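CocE/NonD family hydrolase (Staphylococcus aureus subsp. aureus COL, PDB 3III) is probably a serine hydrolase of the alpha/beta-hydrolase superfamily that cleaves ester or amide bonds. Local coordinates at residues Asp109-Val121 / Leu309-Lys321. Residues are numbered along the deposited sequence; the frame is centred on the assembly and turned at random.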
loop_
_atom_site.group_PDB
_atom_site.type_symbol
_atom_site.label_atom_id
_atom_site.label_comp_id
_atom_site.label_asym_id
_atom_site.label_seq_id
_atom_site.Cartn_x
_atom_site.Cartn_y
_atom_site.Cartn_z
ATOM N N ASP A 109 -10.849 -15.008 5.103
ATOM C CA ASP A 109 -12.153 -15.360 5.683
ATOM C C ASP A 109 -12.199 -16.870 5.824
ATOM O O ASP A 109 -12.095 -17.603 4.827
ATOM C CB ASP A 109 -13.264 -14.919 4.705
ATOM C CG ASP A 109 -14.654 -15.155 5.232
ATOM O OD1 ASP A 109 -14.868 -15.881 6.240
ATOM O OD2 ASP A 109 -15.562 -14.564 4.609
ATOM N N PRO A 110 -12.309 -17.372 7.032
ATOM C CA PRO A 110 -12.415 -18.826 7.126
ATOM C C PRO A 110 -13.639 -19.449 6.428
ATOM O O PRO A 110 -13.598 -20.628 6.095
ATOM C CB PRO A 110 -12.440 -19.084 8.624
ATOM C CG PRO A 110 -12.697 -17.831 9.240
ATOM C CD PRO A 110 -12.251 -16.738 8.363
ATOM N N GLY A 111 -14.691 -18.672 6.195
ATOM C CA GLY A 111 -15.858 -19.141 5.482
ATOM C C GLY A 111 -15.554 -19.382 3.987
ATOM O O GLY A 111 -16.339 -20.054 3.293
ATOM N N PHE A 112 -14.434 -18.834 3.511
ATOM C CA PHE A 112 -13.985 -19.129 2.104
ATOM C C PHE A 112 -12.946 -20.225 2.117
ATOM O O PHE A 112 -13.019 -21.187 1.358
ATOM C CB PHE A 112 -13.440 -17.863 1.388
ATOM C CG PHE A 112 -12.801 -18.166 0.037
ATOM C CD1 PHE A 112 -13.578 -18.542 -1.026
ATOM C CD2 PHE A 112 -11.435 -18.147 -0.141
ATOM C CE1 PHE A 112 -13.039 -18.861 -2.250
ATOM C CE2 PHE A 112 -10.882 -18.481 -1.370
ATOM C CZ PHE A 112 -11.673 -18.835 -2.431
ATOM N N TRP A 113 -11.958 -20.112 2.992
ATOM C CA TRP A 113 -10.816 -21.017 2.910
ATOM C C TRP A 113 -11.094 -22.378 3.502
ATOM O O TRP A 113 -10.738 -23.388 2.898
ATOM C CB TRP A 113 -9.576 -20.402 3.529
ATOM C CG TRP A 113 -9.073 -19.247 2.728
ATOM C CD1 TRP A 113 -9.306 -17.943 2.970
ATOM C CD2 TRP A 113 -8.309 -19.299 1.527
ATOM N NE1 TRP A 113 -8.716 -17.162 2.030
ATOM C CE2 TRP A 113 -8.100 -17.973 1.116
ATOM C CE3 TRP A 113 -7.757 -20.334 0.773
ATOM C CZ2 TRP A 113 -7.368 -17.659 0.005
ATOM C CZ3 TRP A 113 -7.048 -20.028 -0.336
ATOM C CH2 TRP A 113 -6.858 -18.702 -0.730
ATOM N N VAL A 114 -11.726 -22.426 4.659
ATOM C CA VAL A 114 -11.927 -23.693 5.331
ATOM C C VAL A 114 -12.811 -24.679 4.555
ATOM O O VAL A 114 -12.489 -25.848 4.510
ATOM C CB VAL A 114 -12.305 -23.550 6.821
ATOM C CG1 VAL A 114 -12.482 -24.917 7.443
ATOM C CG2 VAL A 114 -11.182 -22.825 7.547
ATOM N N PRO A 115 -13.875 -24.239 3.898
ATOM C CA PRO A 115 -14.656 -25.185 3.092
ATOM C C PRO A 115 -13.875 -25.720 1.904
ATOM O O PRO A 115 -14.205 -26.760 1.368
ATOM C CB PRO A 115 -15.828 -24.370 2.621
ATOM C CG PRO A 115 -16.000 -23.375 3.700
ATOM C CD PRO A 115 -14.612 -22.980 4.085
ATOM N N ASN A 116 -12.835 -25.019 1.514
ATOM C CA ASN A 116 -11.925 -25.509 0.439
ATOM C C ASN A 116 -10.775 -26.371 1.013
ATOM O O ASN A 116 -9.754 -26.621 0.331
ATOM C CB ASN A 116 -11.385 -24.318 -0.354
ATOM C CG ASN A 116 -12.391 -23.733 -1.300
ATOM O OD1 ASN A 116 -12.852 -22.572 -1.181
ATOM N ND2 ASN A 116 -12.763 -24.516 -2.233
ATOM N N ASP A 117 -10.948 -26.872 2.244
ATOM C CA ASP A 117 -9.982 -27.757 2.906
ATOM C C ASP A 117 -8.634 -27.120 3.096
ATOM O O ASP A 117 -7.581 -27.748 2.835
ATOM C CB ASP A 117 -9.822 -29.102 2.161
ATOM C CG ASP A 117 -11.177 -29.837 2.012
ATOM O OD1 ASP A 117 -11.719 -30.127 3.080
ATOM O OD2 ASP A 117 -11.675 -30.085 0.870
ATOM N N TYR A 118 -8.671 -25.912 3.630
ATOM C CA TYR A 118 -7.526 -25.214 4.198
ATOM C C TYR A 118 -7.792 -25.012 5.700
ATOM O O TYR A 118 -8.948 -25.011 6.163
ATOM C CB TYR A 118 -7.320 -23.825 3.606
ATOM C CG TYR A 118 -6.751 -23.782 2.252
ATOM C CD1 TYR A 118 -5.381 -23.541 2.052
ATOM C CD2 TYR A 118 -7.563 -23.995 1.124
ATOM C CE1 TYR A 118 -4.850 -23.517 0.784
ATOM C CE2 TYR A 118 -7.012 -23.960 -0.171
ATOM C CZ TYR A 118 -5.655 -23.760 -0.318
ATOM O OH TYR A 118 -5.130 -23.712 -1.556
ATOM N N VAL A 119 -6.735 -24.862 6.451
ATOM C CA VAL A 119 -6.818 -24.365 7.816
ATOM C C VAL A 119 -6.555 -22.837 7.762
ATOM O O VAL A 119 -5.784 -22.385 6.946
ATOM C CB VAL A 119 -5.824 -25.098 8.763
ATOM C CG1 VAL A 119 -5.611 -24.325 10.098
ATOM C CG2 VAL A 119 -6.279 -26.540 9.016
ATOM N N VAL A 120 -7.269 -22.041 8.582
ATOM C CA VAL A 120 -6.961 -20.628 8.766
ATOM C C VAL A 120 -6.498 -20.353 10.205
ATOM O O VAL A 120 -7.201 -20.701 11.175
ATOM C CB VAL A 120 -8.131 -19.687 8.351
ATOM C CG1 VAL A 120 -7.781 -18.215 8.658
ATOM C CG2 VAL A 120 -8.502 -19.842 6.811
ATOM N N VAL A 121 -5.316 -19.726 10.348
ATOM C CA VAL A 121 -4.809 -19.362 11.692
ATOM C C VAL A 121 -4.767 -17.872 11.745
ATOM O O VAL A 121 -4.245 -17.219 10.829
ATOM C CB VAL A 121 -3.396 -19.911 12.004
ATOM C CG1 VAL A 121 -2.917 -19.394 13.366
ATOM C CG2 VAL A 121 -3.330 -21.467 11.888
ATOM N N LEU A 309 -10.468 -13.792 -4.800
ATOM C CA LEU A 309 -10.378 -14.971 -3.916
ATOM C C LEU A 309 -10.018 -16.199 -4.753
ATOM O O LEU A 309 -9.262 -17.041 -4.327
ATOM C CB LEU A 309 -11.681 -15.182 -3.118
ATOM C CG LEU A 309 -12.042 -14.079 -2.134
ATOM C CD1 LEU A 309 -13.414 -14.392 -1.426
ATOM C CD2 LEU A 309 -10.946 -13.914 -1.121
ATOM N N GLU A 310 -10.585 -16.329 -5.965
ATOM C CA GLU A 310 -10.310 -17.490 -6.754
ATOM C C GLU A 310 -8.831 -17.442 -7.238
ATOM O O GLU A 310 -8.174 -18.484 -7.343
ATOM C CB GLU A 310 -11.282 -17.650 -7.942
ATOM C CG GLU A 310 -12.756 -17.877 -7.647
ATOM C CD GLU A 310 -13.015 -19.250 -7.077
ATOM O OE1 GLU A 310 -12.304 -20.210 -7.490
ATOM O OE2 GLU A 310 -13.903 -19.348 -6.226
ATOM N N ARG A 311 -8.317 -16.246 -7.487
ATOM C CA ARG A 311 -6.912 -16.075 -7.911
ATOM C C ARG A 311 -5.972 -16.490 -6.768
ATOM O O ARG A 311 -5.013 -17.269 -6.975
ATOM C CB ARG A 311 -6.698 -14.615 -8.351
ATOM C CG ARG A 311 -5.257 -14.238 -8.769
ATOM C CD ARG A 311 -5.020 -12.733 -8.765
ATOM N NE ARG A 311 -6.170 -11.975 -9.205
ATOM C CZ ARG A 311 -6.487 -11.751 -10.475
ATOM N NH1 ARG A 311 -5.694 -12.246 -11.406
ATOM N NH2 ARG A 311 -7.628 -11.071 -10.797
ATOM N N GLN A 312 -6.263 -15.984 -5.586
ATOM C CA GLN A 312 -5.515 -16.341 -4.340
ATOM C C GLN A 312 -5.510 -17.843 -4.144
ATOM O O GLN A 312 -4.479 -18.432 -3.808
ATOM C CB GLN A 312 -6.109 -15.680 -3.099
ATOM C CG GLN A 312 -6.045 -14.135 -3.003
ATOM C CD GLN A 312 -6.973 -13.594 -1.909
ATOM O OE1 GLN A 312 -7.015 -14.120 -0.792
ATOM N NE2 GLN A 312 -7.679 -12.518 -2.210
ATOM N N LYS A 313 -6.680 -18.456 -4.348
ATOM C CA LYS A 313 -6.838 -19.880 -4.116
ATOM C C LYS A 313 -6.062 -20.685 -5.177
ATOM O O LYS A 313 -5.471 -21.698 -4.861
ATOM C CB LYS A 313 -8.345 -20.276 -4.094
ATOM C CG LYS A 313 -8.618 -21.815 -3.894
ATOM C CD LYS A 313 -10.167 -22.086 -3.779
ATOM C CE LYS A 313 -10.657 -22.952 -4.903
ATOM N NZ LYS A 313 -9.865 -24.305 -5.054
ATOM N N SER A 314 -6.048 -20.221 -6.423
ATOM C CA SER A 314 -5.331 -20.930 -7.447
ATOM C C SER A 314 -3.802 -20.946 -7.121
ATOM O O SER A 314 -3.144 -21.981 -7.246
ATOM C CB SER A 314 -5.614 -20.346 -8.839
ATOM O OG SER A 314 -4.741 -21.012 -9.781
ATOM N N PHE A 315 -3.297 -19.819 -6.643
ATOM C CA PHE A 315 -1.885 -19.662 -6.241
ATOM C C PHE A 315 -1.575 -20.575 -5.059
ATOM O O PHE A 315 -0.602 -21.335 -5.091
ATOM C CB PHE A 315 -1.655 -18.197 -5.899
ATOM C CG PHE A 315 -0.311 -17.856 -5.318
ATOM C CD1 PHE A 315 0.852 -17.888 -6.094
ATOM C CD2 PHE A 315 -0.222 -17.427 -4.000
ATOM C CE1 PHE A 315 2.077 -17.510 -5.543
ATOM C CE2 PHE A 315 0.995 -17.045 -3.440
ATOM C CZ PHE A 315 2.165 -17.088 -4.233
ATOM N N PHE A 316 -2.444 -20.563 -4.065
ATOM C CA PHE A 316 -2.228 -21.409 -2.885
ATOM C C PHE A 316 -2.450 -22.903 -3.170
ATOM O O PHE A 316 -1.801 -23.715 -2.554
ATOM C CB PHE A 316 -3.091 -20.969 -1.702
ATOM C CG PHE A 316 -2.498 -19.855 -0.839
ATOM C CD1 PHE A 316 -1.239 -19.333 -1.037
ATOM C CD2 PHE A 316 -3.277 -19.313 0.199
ATOM C CE1 PHE A 316 -0.736 -18.296 -0.208
ATOM C CE2 PHE A 316 -2.781 -18.365 1.059
ATOM C CZ PHE A 316 -1.496 -17.825 0.839
ATOM N N ASP A 317 -3.367 -23.260 -4.070
ATOM C CA ASP A 317 -3.546 -24.658 -4.419
ATOM C C ASP A 317 -2.252 -25.155 -5.069
ATOM O O ASP A 317 -1.810 -26.311 -4.830
ATOM C CB ASP A 317 -4.684 -24.864 -5.428
ATOM C CG ASP A 317 -6.077 -24.709 -4.841
ATOM O OD1 ASP A 317 -6.266 -24.688 -3.596
ATOM O OD2 ASP A 317 -6.982 -24.658 -5.684
ATOM N N PHE A 318 -1.609 -24.291 -5.869
ATOM C CA PHE A 318 -0.310 -24.706 -6.462
ATOM C C PHE A 318 0.767 -24.848 -5.389
ATOM O O PHE A 318 1.473 -25.847 -5.366
ATOM C CB PHE A 318 0.130 -23.717 -7.534
ATOM C CG PHE A 318 1.290 -24.173 -8.355
ATOM C CD1 PHE A 318 1.086 -24.892 -9.511
ATOM C CD2 PHE A 318 2.592 -23.865 -7.980
ATOM C CE1 PHE A 318 2.190 -25.358 -10.311
ATOM C CE2 PHE A 318 3.690 -24.287 -8.787
ATOM C CZ PHE A 318 3.467 -25.021 -9.944
ATOM N N TYR A 319 0.939 -23.830 -4.536
ATOM C CA TYR A 319 2.083 -23.787 -3.609
ATOM C C TYR A 319 1.855 -24.503 -2.281
ATOM O O TYR A 319 2.814 -25.042 -1.737
ATOM C CB TYR A 319 2.648 -22.337 -3.401
ATOM C CG TYR A 319 3.341 -21.854 -4.632
ATOM C CD1 TYR A 319 4.546 -22.408 -5.039
ATOM C CD2 TYR A 319 2.727 -20.943 -5.468
ATOM C CE1 TYR A 319 5.140 -22.029 -6.205
ATOM C CE2 TYR A 319 3.310 -20.553 -6.632
ATOM C CZ TYR A 319 4.521 -21.101 -7.013
ATOM O OH TYR A 319 5.091 -20.771 -8.225
ATOM N N LEU A 320 0.634 -24.469 -1.738
ATOM C CA LEU A 320 0.374 -25.074 -0.451
ATOM C C LEU A 320 -0.213 -26.480 -0.576
ATOM O O LEU A 320 0.066 -27.318 0.273
ATOM C CB LEU A 320 -0.555 -24.211 0.383
ATOM C CG LEU A 320 -0.124 -22.761 0.600
ATOM C CD1 LEU A 320 -1.141 -21.996 1.583
ATOM C CD2 LEU A 320 1.309 -22.695 1.204
ATOM N N LYS A 321 -1.034 -26.739 -1.606
ATOM C CA LYS A 321 -1.561 -28.094 -1.818
ATOM C C LYS A 321 -0.655 -28.880 -2.753
ATOM O O LYS A 321 -0.814 -30.094 -2.873
ATOM C CB LYS A 321 -2.995 -28.083 -2.385
ATOM C CG LYS A 321 -4.024 -27.596 -1.375
ATOM C CD LYS A 321 -5.429 -27.768 -1.843
ATOM C CE LYS A 321 -6.432 -27.448 -0.724
ATOM N NZ LYS A 321 -7.836 -27.663 -1.144
HETATM O O HOH W 1 -8.521 -14.235 1.380
#
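The hydroxyl of Tyr118 reaches helix 306-319 and donates a short hydrogen bond to Asp317, OH to OD1 2.5 Å. The hydroxyl comes to OD1 from the anti side, somewhat out of the carboxylate plane, while OD1 itself sits at the edge of the phenol ring; the phenol and carboxylate planes lie only 16° apart. The other carboxylate oxygen, OD2, receives Lys313 NZ through its syn lone pair in a salt bridge (3.0 Å), so the two partners fix the rotation of the acid and probably favour its charged form. Around the phenol ring, Phe316 CB and Leu320 CD1 pack against CE1, while Lys321 CE approaches CE2. Beyond CG the Lys321 chain is fully extended, which carries NZ to Asn116 O at 2.6 Å, almost in line with the carbonyl.

Aromatic packing continues the interface along the helix. Trp113 lays CH2 against the backbone of Lys313, with CA 3.6 Å away, and its six-membered ring meets Phe316 obliquely, planes at 51°. At its indole edge, a water accepts from NE1 and donates to Gln312 OE1, which Asn166 also binds. Phe112 receives Leu309 CB over one ring face, a CH-pi contact 3.9 Å from the centroid; chi1 (172°) sets CG opposite the backbone N, on the carbonyl side, and the ring extends to Leu309.

Asp109 N-caps the short helix 110-113 through Gly111 N, and Ser100 holds the same carboxylate oxygen. Tyr118 and Leu320 touch strand 67-74, while Phe316 rests on strand 186-192. Helix 306-319 thus packs against the largely parallel central sheet, beside the turn leading into strand 119-124, as in the alpha/beta-hydrolase fold of the S15 family.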